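Local coordinates for protein 2-oxoglutarate carboxylase small subunit (Hydrogenobacter thermophilus, PDB 7KCT) that is the small subunit of a carboxylase, built like a biotin carboxylase around an ATP-grasp domain, and holds adenosine-5'-diphosphate, magnesium and bicarbonate ions, at residues R235-S238 with Q244-V247; T281-A286 with R300-H305; I343-N348 with D409-A414; I431-M434 with D438-D441. All coordinates share one frame; numbering follows the deposited sequence.

Contact 1: residues R235-S238 with Q244-V247; sequences RDCS and QKLV. With ADP (adenosine-5'-diphosphate), chain D.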
# COMPACT_ATOMS: atom_id res chain seq x y z
N ARG A 235 12.66 6.32 15.19
CA ARG A 235 11.78 7.19 14.44
C ARG A 235 11.92 8.59 14.99
O ARG A 235 12.07 8.79 16.20
CB ARG A 235 10.33 6.76 14.58
CG ARG A 235 10.08 5.29 14.28
CD ARG A 235 8.57 4.99 14.49
NE ARG A 235 8.19 4.72 15.89
CZ ARG A 235 8.07 3.51 16.44
NH1 ARG A 235 8.33 2.41 15.76
NH2 ARG A 235 7.64 3.40 17.70
N ASP A 236 11.82 9.57 14.10
CA ASP A 236 11.75 10.98 14.49
C ASP A 236 10.29 11.45 14.46
O ASP A 236 9.68 11.52 13.39
CB ASP A 236 12.62 11.80 13.56
CG ASP A 236 12.74 13.25 14.00
OD1 ASP A 236 11.81 13.74 14.68
OD2 ASP A 236 13.75 13.89 13.66
N CYS A 237 9.76 11.79 15.62
CA CYS A 237 8.38 12.21 15.78
C CYS A 237 8.30 13.64 16.31
O CYS A 237 7.40 13.99 17.06
CB CYS A 237 7.64 11.23 16.69
SG CYS A 237 7.92 9.49 16.21
N SER A 238 9.20 14.52 15.84
CA SER A 238 9.29 15.87 16.42
C SER A 238 8.11 16.75 16.05
O SER A 238 7.66 17.56 16.88
CB SER A 238 10.59 16.55 15.98
OG SER A 238 11.68 15.78 16.42
N GLN A 244 1.54 16.14 20.94
CA GLN A 244 1.12 14.89 20.31
C GLN A 244 1.52 14.87 18.84
O GLN A 244 1.42 15.89 18.14
CB GLN A 244 -0.37 14.70 20.47
CG GLN A 244 -0.87 13.29 20.33
CD GLN A 244 -2.39 13.24 20.39
OE1 GLN A 244 -3.03 14.12 21.00
NE2 GLN A 244 -2.98 12.24 19.74
N LYS A 245 1.95 13.71 18.38
CA LYS A 245 2.62 13.61 17.10
C LYS A 245 1.65 13.78 15.94
O LYS A 245 0.46 13.48 16.04
CB LYS A 245 3.35 12.28 17.01
CG LYS A 245 4.33 12.11 18.17
CD LYS A 245 4.61 10.65 18.46
CE LYS A 245 5.35 10.49 19.79
NZ LYS A 245 5.17 9.11 20.31
N LEU A 246 2.16 14.34 14.86
CA LEU A 246 1.42 14.54 13.62
C LEU A 246 2.12 13.92 12.43
O LEU A 246 1.45 13.36 11.54
CB LEU A 246 1.24 16.03 13.37
CG LEU A 246 0.32 16.57 12.30
CD1 LEU A 246 -1.09 16.19 12.62
CD2 LEU A 246 0.56 18.12 12.27
N VAL A 247 3.44 14.00 12.39
CA VAL A 247 4.24 13.46 11.32
C VAL A 247 5.39 12.68 11.92
O VAL A 247 6.13 13.19 12.77
CB VAL A 247 4.79 14.56 10.39
CG1 VAL A 247 5.71 13.91 9.35
CG2 VAL A 247 3.63 15.41 9.76
PB ADP D . 1.49 7.20 20.33
O1B ADP D . 1.01 5.79 20.03
O2B ADP D . 2.73 7.77 19.66
O3B ADP D . 1.29 7.66 21.73
PA ADP D . -0.68 9.14 20.52
O1A ADP D . -1.87 9.82 19.92
O2A ADP D . 0.04 9.66 21.75
O3A ADP D . 0.31 8.39 19.54
O5' ADP D . -1.66 7.70 21.44
C5' ADP D . -2.98 7.42 20.79
C4' ADP D . -4.09 7.29 21.72
O4' ADP D . -3.75 6.85 23.02
C3' ADP D . -4.66 8.82 21.79
O3' ADP D . -5.98 8.77 21.86
C2' ADP D . -3.93 9.21 23.14
O2' ADP D . -4.65 10.10 23.87
C1' ADP D . -4.12 7.84 23.86
N9 ADP D . -3.11 7.56 24.96
C8 ADP D . -1.70 7.63 24.92
N7 ADP D . -1.11 7.33 26.11
C5 ADP D . -2.17 7.01 26.93
C6 ADP D . -2.20 6.63 28.29
N6 ADP D . -1.03 6.49 29.00
N1 ADP D . -3.40 6.37 28.91
C2 ADP D . -4.52 6.57 28.11
N3 ADP D . -4.65 6.93 26.81
C4 ADP D . -3.43 7.15 26.24
O HOH W 1 8.50 14.46 13.04

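Contact 2: residues T281-A286 with R300-H305; sequences TMEFIA and RIQVEH. With MG (magnesium ion), chain E; ADP (adenosine-5'-diphosphate), chain D; ADP (adenosine-5'-diphosphate), chain C.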
# COMPACT_ATOMS: atom_id res chain seq x y z
N THR A 281 8.26 0.91 23.25
CA THR A 281 9.02 2.01 22.69
C THR A 281 9.67 2.81 23.81
O THR A 281 9.01 3.11 24.80
CB THR A 281 8.11 2.95 21.86
OG1 THR A 281 7.71 2.26 20.67
CG2 THR A 281 8.85 4.26 21.54
N MET A 282 10.93 3.20 23.63
CA MET A 282 11.64 4.12 24.53
C MET A 282 11.80 5.48 23.87
O MET A 282 12.33 5.56 22.76
CB MET A 282 12.98 3.53 24.92
CG MET A 282 12.76 2.23 25.66
SD MET A 282 14.28 2.07 26.48
CE MET A 282 14.49 0.30 26.54
N GLU A 283 11.27 6.53 24.50
CA GLU A 283 11.27 7.84 23.87
C GLU A 283 12.40 8.66 24.49
O GLU A 283 12.59 8.63 25.72
CB GLU A 283 9.92 8.53 24.06
CG GLU A 283 8.73 7.68 23.52
CD GLU A 283 7.40 8.44 23.42
OE1 GLU A 283 6.67 8.21 22.44
OE2 GLU A 283 7.03 9.21 24.34
N PHE A 284 13.16 9.36 23.62
CA PHE A 284 14.29 10.23 23.93
C PHE A 284 14.02 11.64 23.40
O PHE A 284 13.33 11.82 22.41
CB PHE A 284 15.55 9.75 23.25
CG PHE A 284 16.01 8.44 23.71
CD1 PHE A 284 15.41 7.28 23.25
CD2 PHE A 284 17.05 8.35 24.63
CE1 PHE A 284 15.86 6.08 23.67
CE2 PHE A 284 17.51 7.14 25.06
CZ PHE A 284 16.91 6.00 24.59
N ILE A 285 14.58 12.65 24.08
CA ILE A 285 14.74 14.01 23.57
C ILE A 285 16.19 14.15 23.12
O ILE A 285 17.11 13.74 23.83
CB ILE A 285 14.41 15.04 24.65
CG1 ILE A 285 12.93 15.08 25.01
CG2 ILE A 285 14.85 16.44 24.22
CD1 ILE A 285 12.06 15.48 23.85
N ALA A 286 16.42 14.77 21.97
CA ALA A 286 17.77 14.99 21.46
C ALA A 286 18.08 16.48 21.52
O ALA A 286 17.28 17.30 21.05
CB ALA A 286 17.90 14.47 20.03
N ARG A 300 3.63 -0.70 24.94
CA ARG A 300 2.52 -1.02 24.04
C ARG A 300 2.96 -0.70 22.61
O ARG A 300 4.01 -0.08 22.39
CB ARG A 300 1.26 -0.24 24.42
CG ARG A 300 1.48 1.30 24.55
CD ARG A 300 0.22 2.10 24.32
NE ARG A 300 0.38 3.56 24.46
CZ ARG A 300 0.76 4.39 23.49
NH1 ARG A 300 1.04 3.94 22.26
NH2 ARG A 300 0.85 5.70 23.76
N ILE A 301 2.15 -1.14 21.65
CA ILE A 301 2.32 -0.67 20.27
C ILE A 301 2.01 0.82 20.24
O ILE A 301 1.21 1.32 21.04
CB ILE A 301 1.39 -1.45 19.32
CG1 ILE A 301 1.86 -1.32 17.88
CG2 ILE A 301 -0.07 -0.99 19.48
CD1 ILE A 301 3.07 -2.14 17.51
N GLN A 302 2.64 1.54 19.33
CA GLN A 302 2.31 2.94 19.09
C GLN A 302 1.65 3.16 17.73
O GLN A 302 1.88 2.41 16.78
CB GLN A 302 3.58 3.80 19.14
CG GLN A 302 4.28 3.81 20.46
CD GLN A 302 5.46 4.76 20.42
OE1 GLN A 302 6.38 4.57 19.63
NE2 GLN A 302 5.40 5.80 21.22
N VAL A 303 0.93 4.28 17.62
CA VAL A 303 0.28 4.68 16.38
C VAL A 303 1.21 4.57 15.18
O VAL A 303 0.84 4.02 14.14
CB VAL A 303 -0.23 6.13 16.55
CG1 VAL A 303 -0.70 6.75 15.21
CG2 VAL A 303 -1.40 6.15 17.55
N GLU A 304 2.45 5.02 15.34
CA GLU A 304 3.37 5.22 14.24
C GLU A 304 4.26 4.01 13.95
O GLU A 304 5.23 4.13 13.17
CB GLU A 304 4.23 6.47 14.55
CG GLU A 304 5.11 6.38 15.85
CD GLU A 304 4.46 6.94 17.15
OE1 GLU A 304 3.23 7.04 17.28
OE2 GLU A 304 5.22 7.30 18.09
N HIS A 305 3.92 2.84 14.48
CA HIS A 305 4.71 1.65 14.18
C HIS A 305 4.85 1.34 12.70
O HIS A 305 5.83 0.67 12.34
CB HIS A 305 4.14 0.41 14.92
CG HIS A 305 2.89 -0.15 14.31
ND1 HIS A 305 1.64 0.26 14.73
CD2 HIS A 305 2.68 -1.09 13.36
CE1 HIS A 305 0.71 -0.38 14.03
NE2 HIS A 305 1.32 -1.20 13.18
MG MG E . 5.29 10.35 25.00
PB ADP D . 1.49 7.20 20.33
O1B ADP D . 1.01 5.79 20.03
O2B ADP D . 2.73 7.77 19.66
O3B ADP D . 1.29 7.66 21.73
PA ADP D . -0.68 9.14 20.52
O1A ADP D . -1.87 9.82 19.92
O2A ADP D . 0.04 9.66 21.75
O3A ADP D . 0.31 8.39 19.54
O5' ADP D . -1.66 7.70 21.44
C5' ADP D . -2.98 7.42 20.79
C4' ADP D . -4.09 7.29 21.72
O4' ADP D . -3.75 6.85 23.02
C3' ADP D . -4.66 8.82 21.79
O3' ADP D . -5.98 8.77 21.86
C2' ADP D . -3.93 9.21 23.14
O2' ADP D . -4.65 10.10 23.87
C1' ADP D . -4.12 7.84 23.86
N9 ADP D . -3.11 7.56 24.96
C8 ADP D . -1.70 7.63 24.92
N7 ADP D . -1.11 7.33 26.11
C5 ADP D . -2.17 7.01 26.93
C6 ADP D . -2.20 6.63 28.29
N6 ADP D . -1.03 6.49 29.00
N1 ADP D . -3.40 6.37 28.91
C2 ADP D . -4.52 6.57 28.11
N3 ADP D . -4.65 6.93 26.81
C4 ADP D . -3.43 7.15 26.24
PB ADP C . 3.49 12.03 26.93
O1B ADP C . 2.25 12.84 27.05
O2B ADP C . 4.14 11.57 25.65
O3B ADP C . 3.68 11.02 28.04
PA ADP C . 6.20 12.75 27.05
O1A ADP C . 6.69 11.83 25.99
O2A ADP C . 7.10 12.97 28.26
O3A ADP C . 4.77 13.19 27.51
O5' ADP C . 6.78 14.32 26.19
C5' ADP C . 5.71 15.01 25.44
C4' ADP C . 6.45 15.80 24.44
O4' ADP C . 6.87 16.97 25.18
C3' ADP C . 7.66 15.11 23.94
O3' ADP C . 7.40 14.48 22.68
C2' ADP C . 8.51 16.34 23.64
O2' ADP C . 8.02 17.09 22.46
C1' ADP C . 8.21 17.27 24.79
N9 ADP C . 9.15 17.06 25.92
C8 ADP C . 9.13 16.08 26.93
N7 ADP C . 10.16 16.26 27.80
C5 ADP C . 10.88 17.35 27.30
C6 ADP C . 12.05 18.01 27.75
N6 ADP C . 12.69 17.57 28.87
N1 ADP C . 12.57 19.06 27.06
C2 ADP C . 11.85 19.43 25.97
N3 ADP C . 10.73 18.91 25.44
C4 ADP C . 10.26 17.85 26.14
O HOH W 2 5.86 0.11 20.87
O HOH W 3 3.93 8.74 23.89
O HOH W 4 5.15 11.30 23.32

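Contact 3: residues I343-N348 with D409-A414; sequences IECRIN and DRMRSA. With ADP (adenosine-5'-diphosphate), chain D.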
# COMPACT_ATOMS: atom_id res chain seq x y z
N ILE A 343 7.58 7.79 5.78
CA ILE A 343 6.94 8.91 6.43
C ILE A 343 5.49 8.53 6.65
O ILE A 343 4.85 7.96 5.75
CB ILE A 343 7.04 10.19 5.56
CG1 ILE A 343 8.47 10.52 5.16
CG2 ILE A 343 6.50 11.40 6.30
CD1 ILE A 343 8.59 11.73 4.20
N GLU A 344 4.97 8.88 7.82
CA GLU A 344 3.58 8.72 8.18
C GLU A 344 3.00 10.08 8.54
O GLU A 344 3.57 10.83 9.33
CB GLU A 344 3.41 7.75 9.38
CG GLU A 344 2.00 7.83 10.04
CD GLU A 344 1.77 6.80 11.16
OE1 GLU A 344 1.70 7.13 12.37
OE2 GLU A 344 1.61 5.62 10.80
N CYS A 345 1.81 10.34 8.03
CA CYS A 345 1.06 11.53 8.39
C CYS A 345 -0.27 11.10 8.99
O CYS A 345 -0.94 10.22 8.45
CB CYS A 345 0.85 12.45 7.19
SG CYS A 345 2.34 13.15 6.48
N ARG A 346 -0.61 11.70 10.13
CA ARG A 346 -1.90 11.46 10.77
C ARG A 346 -2.92 12.35 10.12
O ARG A 346 -2.75 13.58 10.11
CB ARG A 346 -1.83 11.72 12.27
CG ARG A 346 -0.71 10.95 12.91
CD ARG A 346 -0.99 10.78 14.36
NE ARG A 346 0.12 10.15 15.05
CZ ARG A 346 0.06 9.85 16.34
NH1 ARG A 346 -1.06 10.13 16.99
NH2 ARG A 346 1.12 9.33 16.96
N ILE A 347 -3.96 11.74 9.58
CA ILE A 347 -5.09 12.45 8.99
C ILE A 347 -6.14 12.53 10.08
O ILE A 347 -6.85 11.55 10.33
CB ILE A 347 -5.66 11.74 7.76
CG1 ILE A 347 -4.56 11.24 6.85
CG2 ILE A 347 -6.62 12.65 7.06
CD1 ILE A 347 -3.76 12.24 6.32
N ASN A 348 -6.25 13.69 10.73
CA ASN A 348 -7.18 13.87 11.83
C ASN A 348 -8.34 14.74 11.38
O ASN A 348 -8.19 15.62 10.52
CB ASN A 348 -6.51 14.54 13.05
CG ASN A 348 -5.34 13.76 13.59
OD1 ASN A 348 -5.37 12.54 13.68
ND2 ASN A 348 -4.28 14.47 13.97
N ASP A 409 8.25 13.68 -1.74
CA ASP A 409 7.48 13.90 -2.97
C ASP A 409 6.33 12.90 -3.05
O ASP A 409 5.18 13.27 -3.36
CB ASP A 409 8.38 13.74 -4.20
CG ASP A 409 9.51 14.78 -4.28
OD1 ASP A 409 9.38 15.92 -3.78
OD2 ASP A 409 10.54 14.46 -4.90
N ARG A 410 6.59 11.65 -2.67
CA ARG A 410 5.55 10.63 -2.71
C ARG A 410 4.45 10.94 -1.71
O ARG A 410 3.27 10.74 -2.01
CB ARG A 410 6.17 9.26 -2.42
CG ARG A 410 5.17 8.12 -2.32
CD ARG A 410 5.96 6.81 -2.53
NE ARG A 410 6.31 6.73 -3.95
CZ ARG A 410 7.32 6.05 -4.46
NH1 ARG A 410 8.18 5.40 -3.68
NH2 ARG A 410 7.50 6.06 -5.77
N MET A 411 4.79 11.44 -0.52
CA MET A 411 3.77 11.79 0.47
C MET A 411 2.97 13.03 0.06
O MET A 411 1.74 13.06 0.23
CB MET A 411 4.43 12.01 1.85
CG MET A 411 3.47 12.50 2.92
SD MET A 411 2.17 11.31 3.42
CE MET A 411 3.12 10.19 4.42
N ARG A 412 3.65 14.09 -0.37
CA ARG A 412 2.93 15.24 -0.91
C ARG A 412 1.89 14.82 -1.97
O ARG A 412 0.75 15.27 -1.95
CB ARG A 412 3.92 16.21 -1.54
CG ARG A 412 3.31 17.55 -2.05
CD ARG A 412 4.22 18.28 -3.06
NE ARG A 412 4.52 17.48 -4.28
CZ ARG A 412 5.73 17.03 -4.61
NH1 ARG A 412 6.77 17.28 -3.84
NH2 ARG A 412 5.92 16.34 -5.74
N SER A 413 2.29 13.96 -2.89
CA SER A 413 1.41 13.55 -3.99
C SER A 413 0.26 12.67 -3.53
O SER A 413 -0.83 12.71 -4.12
CB SER A 413 2.21 12.80 -5.06
OG SER A 413 3.15 13.66 -5.65
N ALA A 414 0.52 11.80 -2.57
CA ALA A 414 -0.55 10.99 -1.98
C ALA A 414 -1.55 11.89 -1.27
O ALA A 414 -2.76 11.79 -1.51
CB ALA A 414 0.05 9.96 -1.02
PB ADP D . 1.49 7.20 20.33
O1B ADP D . 1.01 5.79 20.03
O2B ADP D . 2.73 7.77 19.66
O3B ADP D . 1.29 7.66 21.73
PA ADP D . -0.68 9.14 20.52
O1A ADP D . -1.87 9.82 19.92
O2A ADP D . 0.04 9.66 21.75
O3A ADP D . 0.31 8.39 19.54
O5' ADP D . -1.66 7.70 21.44
C5' ADP D . -2.98 7.42 20.79
C4' ADP D . -4.09 7.29 21.72
O4' ADP D . -3.75 6.85 23.02
C3' ADP D . -4.66 8.82 21.79
O3' ADP D . -5.98 8.77 21.86
C2' ADP D . -3.93 9.21 23.14
O2' ADP D . -4.65 10.10 23.87
C1' ADP D . -4.12 7.84 23.86
N9 ADP D . -3.11 7.56 24.96
C8 ADP D . -1.70 7.63 24.92
N7 ADP D . -1.11 7.33 26.11
C5 ADP D . -2.17 7.01 26.93
C6 ADP D . -2.20 6.63 28.29
N6 ADP D . -1.03 6.49 29.00
N1 ADP D . -3.40 6.37 28.91
C2 ADP D . -4.52 6.57 28.11
N3 ADP D . -4.65 6.93 26.81
C4 ADP D . -3.43 7.15 26.24

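Contact 4: residues I431-M434 with D438-D441; sequences INIM and DFRD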
# COMPACT_ATOMS: atom_id res chain seq x y z
N ILE A 431 0.05 18.90 3.48
CA ILE A 431 0.60 19.16 2.15
C ILE A 431 1.64 20.27 2.22
O ILE A 431 2.71 20.19 1.59
CB ILE A 431 -0.54 19.51 1.17
CG1 ILE A 431 -1.41 18.28 0.87
CG2 ILE A 431 0.01 20.10 -0.11
CD1 ILE A 431 -2.76 18.60 0.22
N ASN A 432 1.34 21.32 2.99
CA ASN A 432 2.26 22.46 3.07
C ASN A 432 3.56 22.08 3.77
O ASN A 432 4.62 22.62 3.45
CB ASN A 432 1.59 23.64 3.79
CG ASN A 432 0.62 24.41 2.90
OD1 ASN A 432 0.67 24.31 1.69
ND2 ASN A 432 -0.26 25.17 3.50
N ILE A 433 3.50 21.22 4.78
CA ILE A 433 4.72 20.72 5.41
C ILE A 433 5.60 20.01 4.38
O ILE A 433 6.81 20.26 4.28
CB ILE A 433 4.37 19.82 6.60
CG1 ILE A 433 3.56 20.61 7.65
CG2 ILE A 433 5.62 19.23 7.19
CD1 ILE A 433 3.07 19.80 8.86
N MET A 434 4.99 19.14 3.57
CA MET A 434 5.76 18.43 2.57
C MET A 434 6.38 19.38 1.54
O MET A 434 7.43 19.08 0.98
CB MET A 434 4.88 17.40 1.85
CG MET A 434 4.31 16.29 2.74
SD MET A 434 5.61 15.42 3.66
CE MET A 434 5.05 15.50 5.35
N ASP A 438 12.35 23.90 4.80
CA ASP A 438 12.99 23.37 6.00
C ASP A 438 12.68 21.89 6.16
O ASP A 438 13.59 21.07 6.34
CB ASP A 438 12.54 24.18 7.20
CG ASP A 438 13.29 25.51 7.34
OD1 ASP A 438 14.25 25.77 6.58
OD2 ASP A 438 12.90 26.32 8.21
N PHE A 439 11.41 21.50 6.08
CA PHE A 439 11.12 20.07 6.25
C PHE A 439 11.87 19.24 5.23
O PHE A 439 12.52 18.24 5.58
CB PHE A 439 9.62 19.81 6.18
CG PHE A 439 9.27 18.36 6.36
CD1 PHE A 439 9.16 17.81 7.61
CD2 PHE A 439 9.08 17.55 5.27
CE1 PHE A 439 8.87 16.44 7.77
CE2 PHE A 439 8.75 16.19 5.42
CZ PHE A 439 8.67 15.63 6.66
N ARG A 440 11.84 19.66 3.97
CA ARG A 440 12.54 18.92 2.92
C ARG A 440 14.03 18.79 3.19
O ARG A 440 14.66 17.84 2.73
CB ARG A 440 12.31 19.59 1.56
CG ARG A 440 10.95 19.38 0.91
CD ARG A 440 10.99 19.93 -0.53
NE ARG A 440 12.04 19.33 -1.38
CZ ARG A 440 11.85 18.25 -2.14
NH1 ARG A 440 10.66 17.66 -2.13
NH2 ARG A 440 12.83 17.76 -2.89
N ASP A 441 14.63 19.74 3.93
CA ASP A 441 16.06 19.68 4.20
C ASP A 441 16.38 18.96 5.51
O ASP A 441 17.56 18.86 5.85
CB ASP A 441 16.66 21.09 4.22
CG ASP A 441 16.70 21.72 2.82
OD1 ASP A 441 16.82 20.97 1.82
OD2 ASP A 441 16.62 22.97 2.73

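Contact 1: residues R235-S238 with Q244-V247
C237 and K245 face each other across the connection, with its short strand 240-241, between strands 229-236 and 244-250, their CA atoms 6.1 Å apart. No direct backbone hydrogen bond joins the two segments; a water takes that place, giving one proton to the carbonyl O of D236 at 3.2 Å and the other to V247 O at 2.7 Å. Beside it D236 closes an Asx turn: its OD1 accepts from S238 N and again from S238 OG at 2.7 Å, the hydroxyl coming from the syn side of the carboxylate. Both strands belong to the ATP-grasp part, where a biotin carboxylase-like fold holds its nucleotide, and K245 is the residue that carries this contact into the pocket. Its extended chain runs past C237, CD 3.6 Å from C237 CB, and this apolar brush leads NZ to O2B of the adenosine-5'-diphosphate at 2.9 Å. E283, E304 and E218 form salt bridges with the same NZ, so the ammonium sits among three carboxylates as well as the phosphate. Q244 leaves the backbone away from C237; CG anti to the backbone N (chi1 -159°) brings its extended chain to the alpha phosphate, where NE2 bonds weakly to O1A.

Contact 2: residues T281-A286 with R300-H305
Q302 reaches across to E283 with its amide, NE2 donating to OE1 at 3.0 Å. E283 OE1 lies in the plane of the Q302 amide, but the N-H comes down on the carboxylate from above, 37° out of its plane. This is the nucleotide and metal site of the ATP-grasp fold: strand 278-286 brings the acid, the loop after strand 292-298 the phosphate-binding groups. The other oxygen of E283, OE2, binds magnesium at 2.2 Å, alongside E296, two oxygens of one adenosine-5'-diphosphate and two waters. Q302 OE1 turns to T281, whose OG1 lies 2.9 Å away in a weak, unsettled bond, while R235 is the stronger partner of that oxygen; K245 likewise forms a salt bridge with E283 OE1. With R235 donating to OE1 and E283 accepting from NE2, the orientation of the amide is probably fixed. Around the second adenosine-5'-diphosphate, R300 extends from CG to NE and offers its guanidinium edge to the beta phosphate, NH2 reaching O3B at 2.9 Å and NH1 reaching O1B; NH1 also donates to I301 O. V303 N adds a straight bond to O1B, at 168°. Residues 302-305 form a type I turn in which Q302 O accepts from both N and ND1 of H305. Packing is slight: T281 CG2 rests against the amide, and I285 CD1 lies 3.7 Å from C2' of the magnesium-bound nucleotide.

Contact 3: residues I343-N348 with D409-A414
M411 pushes its thioether from helix 404-417 onto the face of strand 341-351 that carries I343 and C345. This is helix-on-sheet packing in the biotin carboxylase C-terminal domain, with the strand and helix segments running roughly parallel, 29° between their directions and 9.6 Å between their axes. CG of M411 stands anti to the backbone N (chi1 175°), and the chain then bends at both later torsions, which curls the methyl back over the strand. CE ends 3.1 Å from the carbonyl O of I343, a tight approach, and touches the I343 side chain more loosely at CG2. The sulfur beside it meets C345, SD to SG 3.6 Å, a contact between a thioether and a thiol sulfur; C345 CB points toward the helix, and SG also meets CE. E344 points its CB away from the helix, and R346 stretches from CG to NE to the nucleotide, with NH2 2.9 Å from O3A of the adenosine-5'-diphosphate and NH1 donating to O1A. E248 and E304 hold the same guanidinium by salt bridges. The same strand packs on the helix and carries a nucleotide-binding arginine. R410 forms a salt bridge with E32 of the second subunit, and R412 donates to K31 O of that subunit. Within the helix R412 NH1 reaches back one turn to D409 OD1 at 2.9 Å, on the anti side and 32° out of the carboxylate plane.

Contact 4: residues I431-M434 with D438-D441
F439 is the centre of the apolar contact, its ring facing two side chains of helix 427-435, which approach from the same side of the ring plane. I433 supplies a CH-pi contact: CG2 stands over one face, 4.1 Å from the ring centroid and 22° off the normal, displaced toward the rim. Having CG anti to the backbone N (chi1 -180°) swings the phenyl ring toward the first helix and under that methyl. M434 adds a Met-aromatic contact. Its SD approaches obliquely, 3.7 Å from F439 CE2, and because the chain bends at its second and third torsions, CE also comes up against CE2 and CZ; the two side chains run side by side, pointing the same way. Backbone carbonyls make a second kind of contact, with carbon rather than N-H. I433 O lies 3.4 Å from F439 CB, and M434 O 3.5 Å from R440 CG. Two consecutive short helices, 427-435 and 437-441, meet here at a bend in the biotin carboxylase C-terminal domain, with F444, W404 and Y448 also packing on F439 and M411 of helix 404-417 on M434. The charged end of R440 pairs with D409 on that same helix. With no hydrogen bond between the segments, dispersion and sulfur-ring packing probably hold them on top of the short chain link, while D436 takes the N-H of F439.

Contact 1 comes first along the chain, closing the short connection from strand 229-236 into strand 244-250. Contact 2 follows, closing the hairpin and loop from 281 to 305, and contact 3 spans the far longer excursion from 343 to 414. Contact 4 closes the brief step between two helices. All four are in series; none nests in or crosses another. They are tied laterally, however. Buried charged groups join contacts 1 and 2 around the nucleotide, and L246 O meets R346 N where neighbouring strands bring contacts 1 and 3 together, joining the ATP-grasp part to the C-terminal domain. Within that domain, packing of M411 on M434 carries contact 3 on to contact 4 and the outer helices.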